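Local coordinates for putative glutathione-regulated potassium-efflux system protein KefB (Vibrio parahaemolyticus RIMD 2210633, PDB 3C85) that probably serves as a monovalent cation–proton antiporter in potassium efflux, this chain being its TrkA-N (RCK) domain, a Rossmann-type domain that binds AMP, at residues Q33-G38 and E98-T103; L43-G48 and L67-R72; G53-L58 and G83-S88; G104-V109 and R129-Q134. All coordinates share one frame; numbering follows the deposited sequence.

Contact 1 of 4, residues Q33-G38 and E98-T103; sequences QLINPG and ERILDT
Two loops at the surface of the Rossmann-type domain meet here: residues 33-38, which lead into the first strand of the sheet, and residues 98-103, at and beyond the end of helix 94-98. Backbone bonds carry the contact. The N-H of Ile-35 reaches the carbonyl O of Arg-99 at 2.7 Å, almost straight, though it comes from above the carbonyl plane. In return Leu-101 N donates to Ile-35 O, whose position is less certain, so that Ile-35 and Ile-100 form a single beta bridge outside the parallel sheet of the fold. The Arg-99 chain turns at chi3 (65°), which brings NE within 2.8 Å of Gln-33 O, an oxygen lying in the guanidinium plane; NH2 adds only a weak bond. The flat guanidinium is sandwiched: Ile-35 CD1 sits over the centre of one face, 3.7 Å from CZ of Arg-99, while Gln-33 NE2 lies over the opposite face, nearer the rim. An arginine suits this place because its edge can bond while a face accepts a methyl group. Ile-35 CB also packs on Ile-100 CG1 at 4.0 Å. Beyond the bridge, Asn-36 OD1 accepts from Gly-38 N at 3.0 Å, an Asx turn, and Gly-38 takes the positive phi.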
loop_
_atom_site.group_PDB
_atom_site.type_symbol
_atom_site.label_atom_id
_atom_site.label_comp_id
_atom_site.label_asym_id
_atom_site.label_seq_id
_atom_site.Cartn_x
_atom_site.Cartn_y
_atom_site.Cartn_z
ATOM N N GLN A 33 -20.469 26.598 14.064
ATOM C CA GLN A 33 -20.015 25.249 13.653
ATOM C C GLN A 33 -18.536 25.305 13.348
ATOM O O GLN A 33 -18.057 24.713 12.383
ATOM C CB GLN A 33 -20.793 24.771 12.440
ATOM C CG GLN A 33 -21.113 25.859 11.438
ATOM C CD GLN A 33 -22.156 25.398 10.431
ATOM O OE1 GLN A 33 -23.123 26.115 10.138
ATOM N NE2 GLN A 33 -21.971 24.189 9.902
ATOM N N LEU A 34 -17.808 26.036 14.177
ATOM C CA LEU A 34 -16.379 26.143 13.986
ATOM C C LEU A 34 -15.746 24.801 14.308
ATOM O O LEU A 34 -16.295 24.034 15.102
ATOM C CB LEU A 34 -15.803 27.277 14.835
ATOM C CG LEU A 34 -16.219 28.673 14.358
ATOM C CD1 LEU A 34 -15.655 29.762 15.267
ATOM C CD2 LEU A 34 -15.803 28.900 12.887
ATOM N N ILE A 35 -14.622 24.510 13.663
ATOM C CA ILE A 35 -13.864 23.290 13.907
ATOM C C ILE A 35 -12.551 23.640 14.563
ATOM O O ILE A 35 -11.686 24.285 13.958
ATOM C CB ILE A 35 -13.607 22.481 12.618
ATOM C CG1 ILE A 35 -14.934 22.010 12.034
ATOM C CG2 ILE A 35 -12.654 21.279 12.911
ATOM C CD1 ILE A 35 -14.859 21.584 10.557
ATOM N N ASN A 36 -12.431 23.203 15.812
ATOM C CA ASN A 36 -11.223 23.304 16.575
ATOM C C ASN A 36 -10.463 21.961 16.552
ATOM O O ASN A 36 -10.937 20.988 17.137
ATOM C CB ASN A 36 -11.599 23.732 17.998
ATOM C CG ASN A 36 -10.390 23.962 18.890
ATOM O OD1 ASN A 36 -9.253 23.726 18.508
ATOM N ND2 ASN A 36 -10.644 24.451 20.079
ATOM N N PRO A 37 -9.293 21.897 15.860
ATOM C CA PRO A 37 -8.593 20.622 15.700
ATOM C C PRO A 37 -7.824 20.272 16.970
ATOM O O PRO A 37 -7.207 19.230 17.039
ATOM C CB PRO A 37 -7.628 20.890 14.548
ATOM C CG PRO A 37 -7.360 22.388 14.641
ATOM C CD PRO A 37 -8.580 23.020 15.213
ATOM N N GLY A 38 -7.854 21.173 17.949
ATOM C CA GLY A 38 -7.387 20.870 19.276
ATOM C C GLY A 38 -5.909 20.597 19.234
ATOM O O GLY A 38 -5.164 21.380 18.654
ATOM N N GLU A 98 -13.265 27.285 5.940
ATOM C CA GLU A 98 -13.556 28.526 6.624
ATOM C C GLU A 98 -13.961 28.264 8.065
ATOM O O GLU A 98 -13.838 29.120 8.888
ATOM C CB GLU A 98 -14.623 29.324 5.883
ATOM C CG GLU A 98 -14.063 30.386 4.960
ATOM C CD GLU A 98 -13.668 31.633 5.706
ATOM O OE1 GLU A 98 -14.533 32.212 6.365
ATOM O OE2 GLU A 98 -12.491 32.028 5.655
ATOM N N ARG A 99 -14.409 27.057 8.343
ATOM C CA ARG A 99 -14.816 26.661 9.683
ATOM C C ARG A 99 -13.627 26.376 10.594
ATOM O O ARG A 99 -13.785 26.346 11.801
ATOM C CB ARG A 99 -15.736 25.442 9.624
ATOM C CG ARG A 99 -17.103 25.688 8.954
ATOM C CD ARG A 99 -17.782 24.374 8.623
ATOM N NE ARG A 99 -18.131 23.617 9.831
ATOM C CZ ARG A 99 -18.425 22.315 9.864
ATOM N NH1 ARG A 99 -18.423 21.605 8.748
ATOM N NH2 ARG A 99 -18.722 21.722 11.019
ATOM N N ILE A 100 -12.443 26.175 10.023
ATOM C CA ILE A 100 -11.299 25.647 10.784
ATOM C C ILE A 100 -10.449 26.732 11.453
ATOM O O ILE A 100 -9.935 27.639 10.796
ATOM C CB ILE A 100 -10.430 24.663 9.947
ATOM C CG1 ILE A 100 -11.264 23.435 9.555
ATOM C CG2 ILE A 100 -9.198 24.230 10.731
ATOM C CD1 ILE A 100 -10.565 22.460 8.636
ATOM N N LEU A 101 -10.275 26.595 12.746
ATOM C CA LEU A 101 -9.503 27.519 13.543
ATOM C C LEU A 101 -8.040 27.592 13.168
ATOM O O LEU A 101 -7.368 26.593 13.135
ATOM C CB LEU A 101 -9.602 27.141 15.005
ATOM C CG LEU A 101 -10.954 27.223 15.705
ATOM C CD1 LEU A 101 -12.046 26.639 14.872
ATOM C CD2 LEU A 101 -10.992 26.715 17.100
ATOM N N ASP A 102 -7.553 28.795 12.928
ATOM C CA ASP A 102 -6.159 29.013 12.603
ATOM C C ASP A 102 -5.203 28.640 13.698
ATOM O O ASP A 102 -4.055 28.428 13.455
ATOM C CB ASP A 102 -5.903 30.440 12.112
ATOM C CG ASP A 102 -6.448 30.683 10.734
ATOM O OD1 ASP A 102 -6.817 29.716 10.037
ATOM O OD2 ASP A 102 -6.494 31.858 10.338
ATOM N N THR A 103 -5.700 28.556 14.913
ATOM C CA THR A 103 -4.903 28.095 16.027
ATOM C C THR A 103 -4.842 26.597 15.915
ATOM O O THR A 103 -5.843 25.971 15.673
ATOM C CB THR A 103 -5.511 28.504 17.395
ATOM O OG1 THR A 103 -6.806 27.924 17.542
ATOM C CG2 THR A 103 -5.657 29.996 17.494
#

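Contact 2 of 4, residues L43-G48 and L67-R72; sequences LILGMG and LGIEIR
Strands 43-45 and 67-70 run parallel in the central sheet, their axes 4.7 Å apart at the closest and inclined by 21°. Ile-44 bonds strand 67-70 through both its N and its O: the N donates to Leu-67 O and the O accepts from Ile-69 N. Next, Gly-46 N donates to Ile-69 O at 2.7 Å. On the face that carries Leu-43, Leu-45, Leu-67 and Ile-69, branched side chains interlock. CG1 of Ile-69 rests against two methyls, Leu-45 CD2 at 3.6 Å and Leu-43 CD1 at 3.8 Å, and the Leu-43 methyl also meets Leu-67 CD2. The other face has a hollow at Gly-68, which Met-47, a selenomethionine, fills: chi1 (-70°) sets CG 3.8 Å from Gly-68 CA, where a beta carbon would collide, and bends at chi2 and chi3 keep SE close. At the end of its strand, Glu-70 turns back through chi2 (51°), and its OE1 takes the N-H of Met-47 at 2.7 Å, nearly along the C-O axis. Arg-72 holds the same carboxylate side-on: NE lies 2.7 Å from Glu-70 OE2, and NH2 bonds OE1, both from above the carboxylate plane. With Arg-72 N also donating to OE2, each oxygen has two donors, which would favour the charged form. Glu-70 and Arg-72 are AMP-binding residues, and Gly-46 and Gly-48 fit a Rossmann-type GxGxxG turn. Helix 49-62 joins the strands as a beta-alpha-beta unit, Trp-97 and Phe-96 of helix 94-98 pack against the leucine and isoleucine face, and strands 108-111 and 86-88 flank the pair.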
loop_
_atom_site.group_PDB
_atom_site.type_symbol
_atom_site.label_atom_id
_atom_site.label_comp_id
_atom_site.label_asym_id
_atom_site.label_seq_id
_atom_site.Cartn_x
_atom_site.Cartn_y
_atom_site.Cartn_z
ATOM N N LEU A 43 -3.410 16.157 10.106
ATOM C CA LEU A 43 -4.751 16.183 9.545
ATOM C C LEU A 43 -4.766 15.136 8.438
ATOM O O LEU A 43 -3.902 15.173 7.551
ATOM C CB LEU A 43 -5.019 17.547 8.951
ATOM C CG LEU A 43 -6.390 18.090 8.675
ATOM C CD1 LEU A 43 -7.366 17.949 9.866
ATOM C CD2 LEU A 43 -6.151 19.583 8.394
ATOM N N ILE A 44 -5.691 14.179 8.496
ATOM C CA ILE A 44 -5.758 13.142 7.432
ATOM C C ILE A 44 -7.021 13.391 6.613
ATOM O O ILE A 44 -8.116 13.254 7.086
ATOM C CB ILE A 44 -5.737 11.715 7.998
ATOM C CG1 ILE A 44 -4.465 11.545 8.872
ATOM C CG2 ILE A 44 -5.803 10.668 6.852
ATOM C CD1 ILE A 44 -4.384 10.193 9.529
ATOM N N LEU A 45 -6.866 13.823 5.385
ATOM C CA LEU A 45 -8.041 14.172 4.606
ATOM C C LEU A 45 -8.480 12.937 3.811
ATOM O O LEU A 45 -7.836 12.575 2.808
ATOM C CB LEU A 45 -7.687 15.320 3.666
ATOM C CG LEU A 45 -7.200 16.619 4.361
ATOM C CD1 LEU A 45 -6.858 17.669 3.302
ATOM C CD2 LEU A 45 -8.300 17.136 5.282
ATOM N N GLY A 46 -9.572 12.304 4.230
ATOM C CA GLY A 46 -10.065 11.107 3.519
ATOM C C GLY A 46 -9.797 10.006 4.504
ATOM O O GLY A 46 -8.642 9.792 4.866
HETATM N N MSE A 47 -10.853 9.331 4.965
HETATM C CA MSE A 47 -10.690 8.192 5.877
HETATM C C MSE A 47 -11.329 6.928 5.312
HETATM O O MSE A 47 -12.038 6.184 6.026
HETATM C CB MSE A 47 -11.248 8.526 7.287
HETATM C CG MSE A 47 -10.431 9.524 8.007
HETATM SE SE MSE A 47 -8.687 8.902 8.584
HETATM C CE MSE A 47 -9.260 7.486 9.815
ATOM N N GLY A 48 -11.085 6.700 4.025
ATOM C CA GLY A 48 -11.376 5.403 3.351
ATOM C C GLY A 48 -10.247 4.521 3.848
ATOM O O GLY A 48 -9.602 4.876 4.836
ATOM N N LEU A 67 -6.250 13.858 13.290
ATOM C CA LEU A 67 -7.663 14.184 13.080
ATOM C C LEU A 67 -8.012 13.823 11.627
ATOM O O LEU A 67 -7.415 14.344 10.697
ATOM C CB LEU A 67 -7.912 15.678 13.319
ATOM C CG LEU A 67 -9.341 16.141 13.007
ATOM C CD1 LEU A 67 -10.386 15.445 13.936
ATOM C CD2 LEU A 67 -9.451 17.699 13.128
ATOM N N GLY A 68 -8.984 12.927 11.448
ATOM C CA GLY A 68 -9.415 12.499 10.121
ATOM C C GLY A 68 -10.593 13.350 9.708
ATOM O O GLY A 68 -11.405 13.717 10.543
ATOM N N ILE A 69 -10.639 13.703 8.423
ATOM C CA ILE A 69 -11.755 14.430 7.817
ATOM C C ILE A 69 -12.336 13.501 6.752
ATOM O O ILE A 69 -11.593 12.970 5.910
ATOM C CB ILE A 69 -11.279 15.777 7.155
ATOM C CG1 ILE A 69 -10.423 16.611 8.134
ATOM C CG2 ILE A 69 -12.472 16.515 6.484
ATOM C CD1 ILE A 69 -11.048 16.942 9.474
ATOM N N GLU A 70 -13.650 13.280 6.803
ATOM C CA GLU A 70 -14.305 12.272 5.971
ATOM C C GLU A 70 -15.670 12.775 5.451
ATOM O O GLU A 70 -16.506 13.237 6.233
ATOM C CB GLU A 70 -14.449 10.997 6.820
ATOM C CG GLU A 70 -15.256 9.855 6.171
ATOM C CD GLU A 70 -14.785 9.517 4.785
ATOM O OE1 GLU A 70 -13.580 9.218 4.639
ATOM O OE2 GLU A 70 -15.608 9.562 3.836
ATOM N N ILE A 71 -15.879 12.732 4.142
ATOM C CA ILE A 71 -17.114 13.260 3.550
ATOM C C ILE A 71 -18.365 12.429 3.881
ATOM O O ILE A 71 -19.487 12.970 3.963
ATOM C CB ILE A 71 -16.982 13.489 2.031
ATOM C CG1 ILE A 71 -17.979 14.570 1.572
ATOM C CG2 ILE A 71 -17.065 12.152 1.254
ATOM C CD1 ILE A 71 -17.803 15.054 0.105
ATOM N N ARG A 72 -18.164 11.130 4.096
ATOM C CA ARG A 72 -19.278 10.209 4.420
ATOM C C ARG A 72 -19.618 10.272 5.907
ATOM O O ARG A 72 -18.867 9.752 6.752
ATOM C CB ARG A 72 -18.931 8.755 4.054
ATOM C CG ARG A 72 -18.546 8.460 2.569
ATOM C CD ARG A 72 -17.850 7.095 2.438
ATOM N NE ARG A 72 -16.495 7.138 3.016
ATOM C CZ ARG A 72 -15.835 6.094 3.528
ATOM N NH1 ARG A 72 -16.362 4.871 3.547
ATOM N NH2 ARG A 72 -14.634 6.276 4.042
#

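Contact 3 of 4, residues G53-L58 and G83-S88; sequences GAYDEL and GRNVIS
One face of the Tyr-55 ring carries the aliphatic part of Arg-84: CD stands 4.1 Å from the ring centroid, over the face and offset toward the rim, a CH-pi contact. CG lies nearer the hydroxyl end, 3.7 Å from CE2 of Tyr-55. The guanidinium itself does not stack; its plane is turned 84° from the ring. Instead its edge faces Asp-56, whose carboxylate is nearly coplanar with it at 25°. Arg-84 holds this group side-on, NE to OD1 of Asp-56 at 2.9 Å and NH2 to OD2 of Asp-56 at 3.0 Å, both almost straight and both on syn lone pairs, the favoured geometry for a bidentate salt bridge. An extended arginine chain, with chi2 and chi3 both near anti, is long enough to cross the ring and still meet the acid. Its remaining NH1 has a second acidic partner in Glu-82, so the two carboxylates would share one positive charge. Tyr-55, with CG anti to its backbone N (chi1 -176°), projects from helix 49-62 toward residues 83-88, and its OH accepts the N-H of Asn-85 at 3.0 Å. Asn-85 OD1 is bound by Lys-64. Just before, Gly-83 adopts the positive phi of a Schellman motif that ends helix 73-81. Glu-57, elsewhere on the helix surface, forms a salt bridge with Arg-169 of the second subunit. The arrangement is that of a Rossmann-type alpha/beta domain, in which the helix after the first strand packs on the sheet and here also holds the turn leading into edge strand 86-88.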
loop_
_atom_site.group_PDB
_atom_site.type_symbol
_atom_site.label_atom_id
_atom_site.label_comp_id
_atom_site.label_asym_id
_atom_site.label_seq_id
_atom_site.Cartn_x
_atom_site.Cartn_y
_atom_site.Cartn_z
ATOM N N GLY A 53 -5.596 3.211 7.327
ATOM C CA GLY A 53 -4.330 2.562 7.599
ATOM C C GLY A 53 -3.255 3.514 8.060
ATOM O O GLY A 53 -2.446 3.182 8.929
ATOM N N ALA A 54 -3.221 4.697 7.465
ATOM C CA ALA A 54 -2.276 5.718 7.912
ATOM C C ALA A 54 -2.563 6.176 9.356
ATOM O O ALA A 54 -1.645 6.251 10.230
ATOM C CB ALA A 54 -2.303 6.927 6.914
ATOM N N TYR A 55 -3.827 6.473 9.620
ATOM C CA TYR A 55 -4.268 6.892 10.978
ATOM C C TYR A 55 -3.806 5.861 12.010
ATOM O O TYR A 55 -3.200 6.195 13.034
ATOM C CB TYR A 55 -5.808 6.977 11.016
ATOM C CG TYR A 55 -6.367 7.498 12.330
ATOM C CD1 TYR A 55 -6.865 8.796 12.439
ATOM C CD2 TYR A 55 -6.354 6.682 13.490
ATOM C CE1 TYR A 55 -7.372 9.255 13.682
ATOM C CE2 TYR A 55 -6.821 7.124 14.684
ATOM C CZ TYR A 55 -7.310 8.407 14.800
ATOM O OH TYR A 55 -7.772 8.789 16.044
ATOM N N ASP A 56 -4.087 4.589 11.724
ATOM C CA ASP A 56 -3.787 3.512 12.664
ATOM C C ASP A 56 -2.283 3.266 12.828
ATOM O O ASP A 56 -1.792 3.002 13.942
ATOM C CB ASP A 56 -4.495 2.263 12.201
ATOM C CG ASP A 56 -5.957 2.274 12.548
ATOM O OD1 ASP A 56 -6.459 3.281 13.120
ATOM O OD2 ASP A 56 -6.618 1.276 12.218
ATOM N N GLU A 57 -1.552 3.345 11.720
ATOM C CA GLU A 57 -0.089 3.245 11.750
ATOM C C GLU A 57 0.584 4.389 12.558
ATOM O O GLU A 57 1.476 4.150 13.376
ATOM C CB GLU A 57 0.437 3.173 10.318
ATOM C CG GLU A 57 1.951 3.142 10.192
ATOM C CD GLU A 57 2.539 1.827 10.653
ATOM O OE1 GLU A 57 1.814 0.799 10.681
ATOM O OE2 GLU A 57 3.732 1.817 10.986
ATOM N N LEU A 58 0.145 5.618 12.345
ATOM C CA LEU A 58 0.575 6.738 13.200
ATOM C C LEU A 58 0.158 6.559 14.662
ATOM O O LEU A 58 0.948 6.868 15.567
ATOM C CB LEU A 58 0.017 8.079 12.676
ATOM C CG LEU A 58 0.493 8.525 11.286
ATOM C CD1 LEU A 58 -0.363 9.656 10.709
ATOM C CD2 LEU A 58 1.985 8.905 11.336
ATOM N N GLY A 83 -13.369 4.625 18.140
ATOM C CA GLY A 83 -12.381 5.350 18.953
ATOM C C GLY A 83 -11.501 6.333 18.184
ATOM O O GLY A 83 -10.649 7.008 18.785
ATOM N N ARG A 84 -11.703 6.442 16.867
ATOM C CA ARG A 84 -10.891 7.337 16.034
ATOM C C ARG A 84 -11.446 8.785 16.037
ATOM O O ARG A 84 -12.658 8.979 16.082
ATOM C CB ARG A 84 -10.816 6.814 14.606
ATOM C CG ARG A 84 -10.103 5.479 14.442
ATOM C CD ARG A 84 -9.817 5.219 12.956
ATOM N NE ARG A 84 -9.318 3.863 12.799
ATOM C CZ ARG A 84 -10.093 2.803 12.602
ATOM N NH1 ARG A 84 -11.405 2.945 12.497
ATOM N NH2 ARG A 84 -9.551 1.594 12.511
ATOM N N ASN A 85 -10.557 9.787 16.047
ATOM C CA ASN A 85 -11.010 11.191 15.964
ATOM C C ASN A 85 -11.234 11.523 14.515
ATOM O O ASN A 85 -10.283 11.844 13.786
ATOM C CB ASN A 85 -10.032 12.189 16.599
ATOM C CG ASN A 85 -9.997 12.098 18.120
ATOM O OD1 ASN A 85 -10.708 11.296 18.726
ATOM N ND2 ASN A 85 -9.149 12.908 18.738
ATOM N N VAL A 86 -12.487 11.417 14.091
ATOM C CA VAL A 86 -12.843 11.673 12.706
ATOM C C VAL A 86 -14.086 12.559 12.678
ATOM O O VAL A 86 -15.051 12.303 13.392
ATOM C CB VAL A 86 -13.085 10.353 11.906
ATOM C CG1 VAL A 86 -13.554 10.667 10.463
ATOM C CG2 VAL A 86 -11.791 9.554 11.852
ATOM N N ILE A 87 -14.032 13.629 11.909
ATOM C CA ILE A 87 -15.177 14.505 11.785
ATOM C C ILE A 87 -15.632 14.514 10.338
ATOM O O ILE A 87 -14.833 14.238 9.421
ATOM C CB ILE A 87 -14.873 15.935 12.331
ATOM C CG1 ILE A 87 -13.722 16.597 11.566
ATOM C CG2 ILE A 87 -14.540 15.876 13.852
ATOM C CD1 ILE A 87 -13.584 18.088 11.895
ATOM N N SER A 88 -16.917 14.768 10.109
ATOM C CA SER A 88 -17.368 14.778 8.732
ATOM C C SER A 88 -17.129 16.143 8.083
ATOM O O SER A 88 -17.171 17.178 8.758
ATOM C CB SER A 88 -18.832 14.359 8.638
ATOM O OG SER A 88 -19.606 15.302 9.329
#

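Contact 4 of 4, residues G104-V109 and R129-Q134; sequences GHVKLV and RNYKGQ
Lys-107 O and Gln-134 O are the two backbone acceptors that join these segments. Gln-134 N donates to Lys-107 O at 3.0 Å, nearly straight but from above the carbonyl plane, and Val-109 N donates to Gln-134 O, also at 3.0 Å, in the plane of the Gln-134 carbonyl. Together the two bonds straddle Leu-108 and make it the parallel bridge partner of Gln-134. Gln-134 O has a second donor: the hydroxyl of Tyr-131 gives it a hydrogen at 2.8 Å, on a lone pair, so one carbonyl is shared by a strand N-H and the tyrosine hydroxyl. Tyr-131 is well suited to the job, for its CG is anti to the backbone N (chi1 168°) and the ring extends toward residues 106-109 with the phenol oxygen at its far end. Gly-133 N lies over the centre of one ring face. On the opposite face rests CG2 of Val-109, 3.6 Å from Tyr-131 CZ and 4.0 Å from the ring centroid, a CH-pi contact. Val-106 CG1 packs on CE1 of Tyr-131 at 3.8 Å, while Val-106 O lies at the ring edge. Glycine fits at 133 because a beta carbon would run into both Lys-107 O and the Tyr-131 hydroxyl. The amine of Lys-107 leads away to Gln-178 O of the second subunit, whose Phe-179 packs on Leu-108. Asn-130, with positive phi, ends helix 116-128 in a Schellman motif, and Leu-126 of that helix touches both Tyr-131 and Val-109. In the sheet, strand 108-111 lies between strand 42-45, bonded through Leu-108 and Leu-43, and strand 134-139.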
loop_
_atom_site.group_PDB
_atom_site.type_symbol
_atom_site.label_atom_id
_atom_site.label_comp_id
_atom_site.label_asym_id
_atom_site.label_seq_id
_atom_site.Cartn_x
_atom_site.Cartn_y
_atom_site.Cartn_z
ATOM N N GLY A 104 -3.658 26.036 16.073
ATOM C CA GLY A 104 -3.443 24.634 15.775
ATOM C C GLY A 104 -1.977 24.204 15.680
ATOM O O GLY A 104 -1.096 24.838 15.127
ATOM N N HIS A 105 -1.750 23.045 16.212
ATOM C CA HIS A 105 -0.490 22.458 16.107
ATOM C C HIS A 105 -0.297 21.593 14.843
ATOM O O HIS A 105 0.546 20.762 14.880
ATOM C CB HIS A 105 -0.347 21.614 17.343
ATOM C CG HIS A 105 -0.879 22.263 18.561
ATOM N ND1 HIS A 105 -0.145 22.381 19.711
ATOM C CD2 HIS A 105 -2.072 22.837 18.812
ATOM C CE1 HIS A 105 -0.866 22.996 20.626
ATOM N NE2 HIS A 105 -2.038 23.290 20.104
ATOM N N VAL A 106 -1.049 21.798 13.752
ATOM C CA VAL A 106 -0.964 20.815 12.616
ATOM C C VAL A 106 0.345 20.974 11.857
ATOM O O VAL A 106 0.580 22.044 11.285
ATOM C CB VAL A 106 -2.167 20.953 11.627
ATOM C CG1 VAL A 106 -1.987 20.054 10.362
ATOM C CG2 VAL A 106 -3.453 20.566 12.286
ATOM N N LYS A 107 1.182 19.928 11.855
ATOM C CA LYS A 107 2.544 19.944 11.264
ATOM C C LYS A 107 2.614 19.121 9.998
ATOM O O LYS A 107 3.574 19.236 9.220
ATOM C CB LYS A 107 3.586 19.335 12.224
ATOM C CG LYS A 107 3.828 20.127 13.458
ATOM C CD LYS A 107 4.866 19.471 14.326
ATOM C CE LYS A 107 5.067 20.313 15.584
ATOM N NZ LYS A 107 6.084 19.685 16.480
ATOM N N LEU A 108 1.603 18.271 9.818
ATOM C CA LEU A 108 1.529 17.363 8.693
ATOM C C LEU A 108 0.098 17.150 8.220
ATOM O O LEU A 108 -0.824 16.904 9.021
ATOM C CB LEU A 108 2.200 16.034 9.050
ATOM C CG LEU A 108 2.131 14.949 7.960
ATOM C CD1 LEU A 108 2.943 15.360 6.679
ATOM C CD2 LEU A 108 2.568 13.571 8.536
ATOM N N VAL A 109 -0.106 17.309 6.918
ATOM C CA VAL A 109 -1.377 16.978 6.308
ATOM C C VAL A 109 -1.149 15.795 5.352
ATOM O O VAL A 109 -0.222 15.842 4.523
ATOM C CB VAL A 109 -2.008 18.166 5.539
ATOM C CG1 VAL A 109 -3.325 17.700 4.893
ATOM C CG2 VAL A 109 -2.230 19.373 6.461
ATOM N N ARG A 129 -5.105 29.229 2.605
ATOM C CA ARG A 129 -5.126 29.579 4.031
ATOM C C ARG A 129 -3.716 29.700 4.606
ATOM O O ARG A 129 -3.565 29.794 5.815
ATOM C CB ARG A 129 -5.916 28.545 4.845
ATOM C CG ARG A 129 -7.410 28.839 4.958
ATOM C CD ARG A 129 -8.161 28.319 3.759
ATOM N NE ARG A 129 -9.511 28.877 3.630
ATOM C CZ ARG A 129 -10.346 28.512 2.657
ATOM N NH1 ARG A 129 -9.948 27.599 1.767
ATOM N NH2 ARG A 129 -11.569 29.033 2.579
ATOM N N ASN A 130 -2.704 29.674 3.742
ATOM C CA ASN A 130 -1.288 29.841 4.132
ATOM C C ASN A 130 -0.688 28.864 5.151
ATOM O O ASN A 130 0.187 29.234 5.924
ATOM C CB ASN A 130 -0.996 31.290 4.574
ATOM C CG ASN A 130 -1.117 32.272 3.438
ATOM O OD1 ASN A 130 -2.066 33.055 3.377
ATOM N ND2 ASN A 130 -0.161 32.223 2.512
ATOM N N TYR A 131 -1.114 27.587 5.081
ATOM C CA TYR A 131 -0.638 26.459 5.918
ATOM C C TYR A 131 0.847 26.336 5.793
ATOM O O TYR A 131 1.368 26.358 4.730
ATOM C CB TYR A 131 -1.291 25.098 5.534
ATOM C CG TYR A 131 -0.645 23.828 6.147
ATOM C CD1 TYR A 131 -0.708 23.567 7.506
ATOM C CD2 TYR A 131 0.010 22.901 5.364
ATOM C CE1 TYR A 131 -0.115 22.427 8.062
ATOM C CE2 TYR A 131 0.589 21.762 5.905
ATOM C CZ TYR A 131 0.530 21.525 7.246
ATOM O OH TYR A 131 1.104 20.414 7.773
ATOM N N LYS A 132 1.514 26.218 6.908
ATOM C CA LYS A 132 2.943 26.139 6.858
ATOM C C LYS A 132 3.554 24.786 7.057
ATOM O O LYS A 132 4.717 24.638 6.786
ATOM C CB LYS A 132 3.600 27.150 7.784
ATOM C CG LYS A 132 3.385 28.613 7.350
ATOM C CD LYS A 132 4.052 29.581 8.268
ATOM C CE LYS A 132 3.817 30.992 7.833
ATOM N NZ LYS A 132 4.456 32.017 8.727
ATOM N N GLY A 133 2.819 23.798 7.526
ATOM C CA GLY A 133 3.605 22.616 7.709
ATOM C C GLY A 133 3.820 21.851 6.429
ATOM O O GLY A 133 3.827 22.393 5.364
ATOM N N GLN A 134 4.001 20.562 6.594
ATOM C CA GLN A 134 4.333 19.679 5.502
ATOM C C GLN A 134 3.079 18.991 4.985
ATOM O O GLN A 134 2.103 18.919 5.652
ATOM C CB GLN A 134 5.396 18.687 5.943
ATOM C CG GLN A 134 6.662 19.334 6.480
ATOM C CD GLN A 134 7.756 18.380 6.753
ATOM O OE1 GLN A 134 8.689 18.299 6.002
ATOM N NE2 GLN A 134 7.658 17.665 7.813
#

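In the fold
From the N-terminal end of the modelled chain, residues 33-38 pair with 98-103, so contact 1 closes a long loop that encloses contacts 2 and 3. Within it the segments of those two alternate: 43-48, 53-58, 67-72, then 83-88, so contacts 2 and 3 cross, the first pairing two strands and the second tying the intervening helix to the start of edge strand 86-88. Gly-68 bonds across to Asn-85 and Ile-87, and Ile-35 packs on Ile-87. Contact 4 follows in series, closing the loop that holds helix 116-128 and joining the start of strand 134-139 to strand 108-111, which meets contact 2 through Leu-43 N and Leu-108 O. Contacts 3 and 4 both touch the second subunit.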